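Aminotransferase, class IV (Brucella abortus, PDB 4TVI) probably transfers amino groups between branched-chain amino acids and 2-oxoglutarate, using pyridoxal 5'-phosphate as cofactor. Local coordinates at residues S55-L60 with M125-E130; D79-R84 with N239-Q244; E95-A100 with S141-A146. One frame throughout, in Å; residues are numbered along the deposited sequence.

Interaction 1. Residues S55-L60 with M125-E130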
# COMPACT_ATOMS: atom_id res chain seq x y z
N SER A 55 -10.88 9.07 5.57
CA SER A 55 -10.52 7.89 6.34
C SER A 55 -9.02 7.69 6.26
O SER A 55 -8.43 7.86 5.19
CB SER A 55 -11.25 6.63 5.83
OG SER A 55 -12.65 6.74 6.00
N GLN A 56 -8.39 7.36 7.38
CA GLN A 56 -6.95 7.13 7.42
C GLN A 56 -6.56 6.07 6.39
O GLN A 56 -5.58 6.22 5.67
CB GLN A 56 -6.50 6.71 8.82
CG GLN A 56 -4.99 6.64 9.03
CD GLN A 56 -4.39 5.29 8.66
OE1 GLN A 56 -5.10 4.35 8.31
NE2 GLN A 56 -3.07 5.19 8.75
N ALA A 57 -7.34 5.00 6.33
CA ALA A 57 -7.03 3.88 5.45
C ALA A 57 -7.06 4.29 3.98
O ALA A 57 -6.33 3.73 3.16
CB ALA A 57 -7.99 2.74 5.69
N THR A 58 -7.89 5.27 3.66
CA THR A 58 -8.09 5.64 2.27
C THR A 58 -6.81 6.18 1.62
O THR A 58 -6.45 5.77 0.51
CB THR A 58 -9.22 6.67 2.16
OG1 THR A 58 -10.45 6.09 2.63
CG2 THR A 58 -9.41 7.12 0.71
N TRP A 59 -6.11 7.08 2.30
CA TRP A 59 -4.92 7.66 1.68
C TRP A 59 -3.61 7.33 2.40
O TRP A 59 -2.56 7.81 2.00
CB TRP A 59 -5.08 9.18 1.57
CG TRP A 59 -5.30 9.90 2.86
CD1 TRP A 59 -6.41 9.83 3.67
CD2 TRP A 59 -4.42 10.85 3.48
NE1 TRP A 59 -6.25 10.66 4.76
CE2 TRP A 59 -5.04 11.29 4.66
CE3 TRP A 59 -3.16 11.36 3.14
CZ2 TRP A 59 -4.45 12.22 5.51
CZ3 TRP A 59 -2.57 12.28 3.99
CH2 TRP A 59 -3.21 12.70 5.16
N LEU A 60 -3.68 6.49 3.44
CA LEU A 60 -2.47 6.10 4.16
C LEU A 60 -2.31 4.57 4.26
O LEU A 60 -1.35 4.07 4.84
CB LEU A 60 -2.45 6.76 5.55
CG LEU A 60 -2.33 8.30 5.49
CD1 LEU A 60 -2.56 8.95 6.85
CD2 LEU A 60 -0.98 8.75 4.90
N MET A 125 -12.51 -7.66 5.44
CA MET A 125 -11.62 -6.51 5.37
C MET A 125 -11.59 -5.72 6.68
O MET A 125 -12.64 -5.45 7.28
CB MET A 125 -12.03 -5.59 4.22
CG MET A 125 -11.79 -6.17 2.84
SD MET A 125 -12.43 -5.13 1.51
CE MET A 125 -14.19 -5.19 1.86
N TYR A 126 -10.39 -5.36 7.12
CA TYR A 126 -10.18 -4.50 8.28
C TYR A 126 -9.38 -3.28 7.86
O TYR A 126 -8.51 -3.38 6.99
CB TYR A 126 -9.40 -5.21 9.39
CG TYR A 126 -10.16 -6.19 10.25
CD1 TYR A 126 -11.23 -5.79 11.04
CD2 TYR A 126 -9.74 -7.51 10.33
CE1 TYR A 126 -11.89 -6.70 11.86
CE2 TYR A 126 -10.39 -8.42 11.13
CZ TYR A 126 -11.46 -8.01 11.90
OH TYR A 126 -12.10 -8.93 12.71
N TRP A 127 -9.65 -2.13 8.48
CA TRP A 127 -8.90 -0.91 8.19
C TRP A 127 -9.08 0.12 9.31
O TRP A 127 -10.01 0.03 10.11
CB TRP A 127 -9.36 -0.31 6.86
CG TRP A 127 -10.74 0.27 6.91
CD1 TRP A 127 -11.08 1.57 7.17
CD2 TRP A 127 -11.98 -0.44 6.72
NE1 TRP A 127 -12.45 1.72 7.14
CE2 TRP A 127 -13.02 0.50 6.87
CE3 TRP A 127 -12.30 -1.77 6.44
CZ2 TRP A 127 -14.37 0.15 6.74
CZ3 TRP A 127 -13.64 -2.12 6.31
CH2 TRP A 127 -14.65 -1.17 6.46
N ALA A 128 -8.20 1.11 9.35
CA ALA A 128 -8.31 2.16 10.36
C ALA A 128 -9.06 3.36 9.80
O ALA A 128 -8.77 3.82 8.69
CB ALA A 128 -6.94 2.59 10.85
N GLU A 129 -10.02 3.87 10.57
CA GLU A 129 -10.74 5.08 10.17
C GLU A 129 -9.95 6.35 10.53
O GLU A 129 -10.07 7.36 9.84
CB GLU A 129 -12.12 5.14 10.82
CG GLU A 129 -13.18 4.32 10.13
CD GLU A 129 -13.53 4.87 8.76
OE1 GLU A 129 -13.38 6.09 8.55
OE2 GLU A 129 -13.97 4.08 7.89
N GLU A 130 -9.18 6.29 11.61
CA GLU A 130 -8.45 7.46 12.10
C GLU A 130 -6.96 7.18 12.28
O GLU A 130 -6.56 6.03 12.44
CB GLU A 130 -9.01 7.94 13.43
CG GLU A 130 -10.52 8.05 13.50
CD GLU A 130 -10.99 8.40 14.90
OE1 GLU A 130 -10.49 9.40 15.47
OE2 GLU A 130 -11.84 7.66 15.44

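Interaction 2. Residues D79-R84 with N239-Q244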
# COMPACT_ATOMS: atom_id res chain seq x y z
N ASP A 79 -12.40 -21.38 8.01
CA ASP A 79 -11.98 -21.06 9.37
C ASP A 79 -10.57 -20.49 9.38
O ASP A 79 -10.29 -19.52 10.10
CB ASP A 79 -12.07 -22.30 10.27
CG ASP A 79 -11.32 -23.50 9.71
OD1 ASP A 79 -11.08 -23.57 8.49
OD2 ASP A 79 -10.97 -24.40 10.51
N ARG A 80 -9.68 -21.06 8.57
CA ARG A 80 -8.30 -20.59 8.51
C ARG A 80 -8.22 -19.20 7.88
O ARG A 80 -7.49 -18.33 8.36
CB ARG A 80 -7.42 -21.56 7.72
CG ARG A 80 -7.38 -22.97 8.28
CD ARG A 80 -6.12 -23.69 7.82
NE ARG A 80 -4.91 -23.08 8.39
CZ ARG A 80 -3.68 -23.31 7.93
NH1 ARG A 80 -3.50 -24.13 6.90
NH2 ARG A 80 -2.63 -22.73 8.50
N HIS A 81 -8.98 -18.99 6.81
CA HIS A 81 -9.02 -17.69 6.14
C HIS A 81 -9.59 -16.62 7.06
O HIS A 81 -9.14 -15.47 7.04
CB HIS A 81 -9.83 -17.78 4.85
CG HIS A 81 -9.11 -18.45 3.72
ND1 HIS A 81 -8.01 -17.89 3.11
CD2 HIS A 81 -9.32 -19.63 3.08
CE1 HIS A 81 -7.58 -18.68 2.15
NE2 HIS A 81 -8.36 -19.75 2.11
N SER A 82 -10.59 -16.99 7.86
CA SER A 82 -11.19 -16.06 8.82
C SER A 82 -10.17 -15.65 9.87
O SER A 82 -10.07 -14.47 10.23
CB SER A 82 -12.41 -16.68 9.49
OG SER A 82 -13.41 -16.97 8.54
N ALA A 83 -9.40 -16.62 10.34
CA ALA A 83 -8.40 -16.37 11.38
C ALA A 83 -7.28 -15.47 10.87
O ALA A 83 -6.77 -14.62 11.60
CB ALA A 83 -7.83 -17.68 11.89
N ARG A 84 -6.87 -15.65 9.61
CA ARG A 84 -5.74 -14.90 9.10
C ARG A 84 -6.07 -13.43 8.95
O ARG A 84 -5.19 -12.58 9.09
CB ARG A 84 -5.26 -15.46 7.75
CG ARG A 84 -3.94 -14.84 7.27
CD ARG A 84 -3.40 -15.55 6.04
NE ARG A 84 -4.31 -15.44 4.90
CZ ARG A 84 -4.13 -16.07 3.75
NH1 ARG A 84 -3.08 -16.87 3.58
NH2 ARG A 84 -5.00 -15.91 2.76
N ASN A 239 2.63 -17.56 2.93
CA ASN A 239 2.51 -19.00 2.98
C ASN A 239 1.04 -19.35 2.91
O ASN A 239 0.38 -19.50 3.93
CB ASN A 239 3.17 -19.56 4.24
CG ASN A 239 3.11 -21.08 4.31
OD1 ASN A 239 2.60 -21.74 3.40
ND2 ASN A 239 3.65 -21.64 5.38
N GLY A 240 0.53 -19.47 1.68
CA GLY A 240 -0.89 -19.59 1.45
C GLY A 240 -1.58 -20.72 2.17
O GLY A 240 -0.97 -21.76 2.44
N ILE A 241 -2.84 -20.51 2.50
CA ILE A 241 -3.65 -21.53 3.14
C ILE A 241 -3.99 -22.66 2.17
O ILE A 241 -4.00 -23.83 2.54
CB ILE A 241 -4.95 -20.92 3.72
CG1 ILE A 241 -4.61 -20.03 4.91
CG2 ILE A 241 -5.93 -22.01 4.14
CD1 ILE A 241 -5.76 -19.24 5.40
N THR A 242 -4.24 -22.30 0.91
CA THR A 242 -4.50 -23.30 -0.12
C THR A 242 -3.24 -24.11 -0.37
O THR A 242 -3.30 -25.33 -0.52
CB THR A 242 -4.97 -22.66 -1.44
OG1 THR A 242 -5.87 -21.58 -1.17
CG2 THR A 242 -5.66 -23.70 -2.32
N ARG A 243 -2.11 -23.41 -0.40
CA ARG A 243 -0.79 -24.02 -0.56
C ARG A 243 -0.54 -25.11 0.48
O ARG A 243 -0.16 -26.23 0.14
CB ARG A 243 0.30 -22.95 -0.46
CG ARG A 243 1.73 -23.48 -0.34
CD ARG A 243 2.67 -22.38 0.12
NE ARG A 243 4.05 -22.84 0.18
CZ ARG A 243 4.58 -23.51 1.20
NH1 ARG A 243 3.84 -23.78 2.27
NH2 ARG A 243 5.84 -23.90 1.15
N GLN A 244 -0.76 -24.77 1.75
CA GLN A 244 -0.55 -25.72 2.85
C GLN A 244 -1.49 -26.92 2.73
O GLN A 244 -1.09 -28.04 3.02
CB GLN A 244 -0.77 -25.02 4.19
CG GLN A 244 0.20 -23.89 4.49
CD GLN A 244 -0.20 -23.09 5.71
OE1 GLN A 244 -0.64 -23.65 6.72
NE2 GLN A 244 -0.07 -21.77 5.62
O HOH W 1 -4.89 -25.03 4.74
O HOH W 2 -8.21 -21.72 0.21
O HOH W 3 -1.10 -17.85 5.68

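Interaction 3. Residues E95-A100 with S141-A146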
# COMPACT_ATOMS: atom_id res chain seq x y z
N GLU A 95 -6.74 -3.19 15.50
CA GLU A 95 -7.30 -4.05 16.52
C GLU A 95 -8.57 -4.67 15.99
O GLU A 95 -9.62 -4.02 15.97
CB GLU A 95 -7.57 -3.28 17.82
CG GLU A 95 -8.14 -4.14 18.92
CD GLU A 95 -7.17 -5.21 19.40
OE1 GLU A 95 -5.94 -4.98 19.31
OE2 GLU A 95 -7.63 -6.28 19.86
N PRO A 96 -8.48 -5.94 15.52
CA PRO A 96 -9.63 -6.63 14.92
C PRO A 96 -10.84 -6.60 15.83
O PRO A 96 -10.74 -6.81 17.04
CB PRO A 96 -9.11 -8.07 14.71
CG PRO A 96 -7.85 -8.17 15.53
CD PRO A 96 -7.28 -6.78 15.56
N THR A 97 -11.99 -6.32 15.23
CA THR A 97 -13.24 -6.10 15.94
C THR A 97 -14.06 -7.38 16.13
O THR A 97 -15.01 -7.41 16.90
CB THR A 97 -14.09 -5.07 15.20
OG1 THR A 97 -14.24 -5.49 13.84
CG2 THR A 97 -13.40 -3.70 15.22
N LEU A 98 -13.71 -8.43 15.38
CA LEU A 98 -14.42 -9.71 15.46
C LEU A 98 -13.47 -10.88 15.69
O LEU A 98 -12.33 -10.88 15.21
CB LEU A 98 -15.23 -9.95 14.19
CG LEU A 98 -16.33 -8.95 13.83
CD1 LEU A 98 -16.94 -9.31 12.48
CD2 LEU A 98 -17.39 -8.93 14.91
N SER A 99 -13.93 -11.88 16.43
CA SER A 99 -13.17 -13.11 16.57
C SER A 99 -13.18 -13.84 15.23
O SER A 99 -13.98 -13.52 14.35
CB SER A 99 -13.76 -14.00 17.66
OG SER A 99 -15.03 -14.49 17.26
N ALA A 100 -12.29 -14.82 15.08
CA ALA A 100 -12.25 -15.61 13.86
C ALA A 100 -13.56 -16.35 13.64
O ALA A 100 -14.07 -16.42 12.52
CB ALA A 100 -11.09 -16.60 13.91
N SER A 141 -7.90 1.67 17.82
CA SER A 141 -9.27 1.66 18.32
C SER A 141 -10.27 2.13 17.27
O SER A 141 -11.47 1.99 17.45
CB SER A 141 -9.37 2.54 19.57
OG SER A 141 -8.93 3.86 19.29
N SER A 142 -9.78 2.71 16.17
CA SER A 142 -10.65 3.19 15.11
C SER A 142 -10.83 2.14 14.02
O SER A 142 -11.38 2.44 12.95
CB SER A 142 -10.11 4.49 14.51
OG SER A 142 -8.97 4.24 13.71
N THR A 143 -10.39 0.92 14.29
CA THR A 143 -10.52 -0.18 13.33
C THR A 143 -11.98 -0.48 13.02
O THR A 143 -12.83 -0.53 13.92
CB THR A 143 -9.85 -1.47 13.86
OG1 THR A 143 -8.45 -1.23 14.04
CG2 THR A 143 -10.02 -2.62 12.87
N ASP A 144 -12.29 -0.63 11.73
CA ASP A 144 -13.63 -1.01 11.31
C ASP A 144 -13.57 -2.24 10.40
O ASP A 144 -12.50 -2.64 9.95
CB ASP A 144 -14.34 0.15 10.60
CG ASP A 144 -15.85 0.07 10.72
OD1 ASP A 144 -16.37 -0.97 11.20
OD2 ASP A 144 -16.53 1.06 10.37
N PHE A 145 -14.73 -2.83 10.14
CA PHE A 145 -14.80 -4.10 9.42
C PHE A 145 -15.84 -4.08 8.31
O PHE A 145 -16.86 -3.39 8.40
CB PHE A 145 -15.12 -5.23 10.41
CG PHE A 145 -15.38 -6.56 9.77
CD1 PHE A 145 -14.32 -7.39 9.42
CD2 PHE A 145 -16.67 -7.01 9.56
CE1 PHE A 145 -14.56 -8.63 8.85
CE2 PHE A 145 -16.91 -8.25 8.99
CZ PHE A 145 -15.86 -9.06 8.63
N ALA A 146 -15.58 -4.83 7.25
CA ALA A 146 -16.58 -5.09 6.23
C ALA A 146 -16.34 -6.46 5.62
O ALA A 146 -15.20 -6.88 5.44
CB ALA A 146 -16.57 -4.00 5.16

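Interaction 1. Residues S55-L60 with M125-E130
Where Ser55, Gln56 and Ala57 meet Trp127, Ala128 and Glu129, a short helix begins almost square to a strand: the axes of 56-60 and 125-128 stand 87° apart and pass within 7.5 Å. Two successive backbone N-H groups at the start of the helix are taken up by the carbonyls of Glu129 and Ala128. Gln56 N gives a nearly straight bond of 3.0 Å to Glu129 O, while the bond from Ala57 N to Ala128 O, also 3.0 Å, is more bent. In this way backbone carbonyls meet N-H groups of the first helical turn, which Ser55, at the N-cap position, does not cap with its side chain.

The hydroxyl of Ser55 turns instead to a carboxylate. OG lies beside its own backbone N (chi1 -64°) and donates to Glu129 OE1 at 2.7 Å, on the syn side but 30° out of the carboxylate plane; OG is also bonded to Gly52 N. Although CB of Glu129 points away from the helix, the bend at chi2 folds the carboxylate back, and its second oxygen, OE2, accepts from Trp127 NE1 at 2.9 Å, in the plane of the indole. Arg49 of the second subunit forms a salt bridge with OE2 as well, so three groups hold this carboxylate and probably favour its charged form. Further along the strand, the methyl of Ala57 packs on Trp127 CB at 3.5 Å and lies obliquely to the ring. Gln56 bends at chi2, with CB 3.5 Å from Glu130 C and OE1 3.6 Å from Ala128 CB; OE1 also bonds to Ser62 OG, and NE2 to Val136 O.

The arrangement sets a one-turn helix across an inner strand of the five-stranded antiparallel sheet in the N-terminal part of a class IV aminotransferase, at the dimer interface.

Interaction 2. Residues D79-R84 with N239-Q244
Arg80, His81 and Arg84 on helix 78-91 face Ile241 and Gln244 in the first turn of helix 241-252, with the CA atoms of Arg80 and Ile241 7.2 Å apart. This is the phosphate-binding site of the cofactor: Arg84 NH1, Ile241 N and Thr242 OG1 all bond to the phosphate of the PLP-lysine at position 180, placing the helix N-terminus against the anion.

Ile241 fills the middle. Its CD1 is anti to CA (chi2 171°) and lies over one face of the His81 imidazole, a CH-pi contact 3.8 Å from the ring centroid. The same methyl sits over the centre of the Arg84 guanidinium. Asp66 fixes both polar groups, forming a salt bridge with Arg84 NE and bonding to His81 ND1. Waters link His81 NE2 with Thr242 OG1, Arg84 NH1 with Asn239 O, and Arg80 NH1 with Ile241 O.

On the other flank, Arg80 grips a single amide oxygen end-on, the guanidinium and amide planes 69° apart. Gln244 OE1 lies in the guanidinium plane and accepts two bent bonds from the same face of the amide, NH1 (2.9 Å) well above its plane and NH2 (2.8 Å) merely tilted from it; Gln244 NE2 donates to Asn239 O within its own segment, fixing the amide's rotation.

Interaction 3. Residues E95-A100 with S141-A146
Thr143 and Phe145 meet Glu95, Thr97 and Leu98 where the loop between helices 78-91 and 100-111 passes over strand 143-151 of the five-stranded antiparallel sheet; the loop links two helices that pack on this sheet in the N-terminal part of the class IV fold.

One hydrogen bond spans the two segments. Glu95 N donates to Thr143 OG1 at 3.0 Å and 160°, and the same hydroxyl also bonds to Ala140 O, so it ties the loop to the turn that precedes the strand. With OG1 beside its own backbone N (chi1 -62°), Thr143 turns its methyl CG2 toward Glu95 O, 3.4 Å away. Tyr126 OH, from the neighbouring strand, bonds to Leu98 N.

The remaining contacts are van der Waals and CH-pi. Thr97 CG2 rests 3.5 Å from Thr143 O, and Thr97 OG1 approaches Phe145 CB at 3.6 Å. Phe145 also meets the ring of Tyr126; Ile103 and Leu106 of helix 100-111 add further apolar packing to Phe145. Leu98 crosses the phenyl ring at about a right angle and lowers a methyl onto one face: CD1 stands 3.8 Å from the ring centroid, 20° off the normal, offset toward the rim, with CE2 the nearest ring atom at 3.6 Å.

A single sheet unites two of the three contacts. Strands 120-128 and 143-151 are antiparallel neighbours, so interactions 1 and 3, with centres 12 Å apart, share backbone pairing: Met125 N lies 2.8 Å from Ala146 O, and Trp127 O lies 2.9 Å from Asp144 N. Interaction 2 holds the cofactor phosphate, and its centre is about 24 Å from that of interaction 1 and about 19 Å from that of interaction 3. It nevertheless touches the latter through helix packing, Ala83 CA lying 3.7 Å from Ala100 CB. Helix 78-91 carries phosphate-site residues and leads into the loop that packs on the sheet, while 55-60 faces the second subunit.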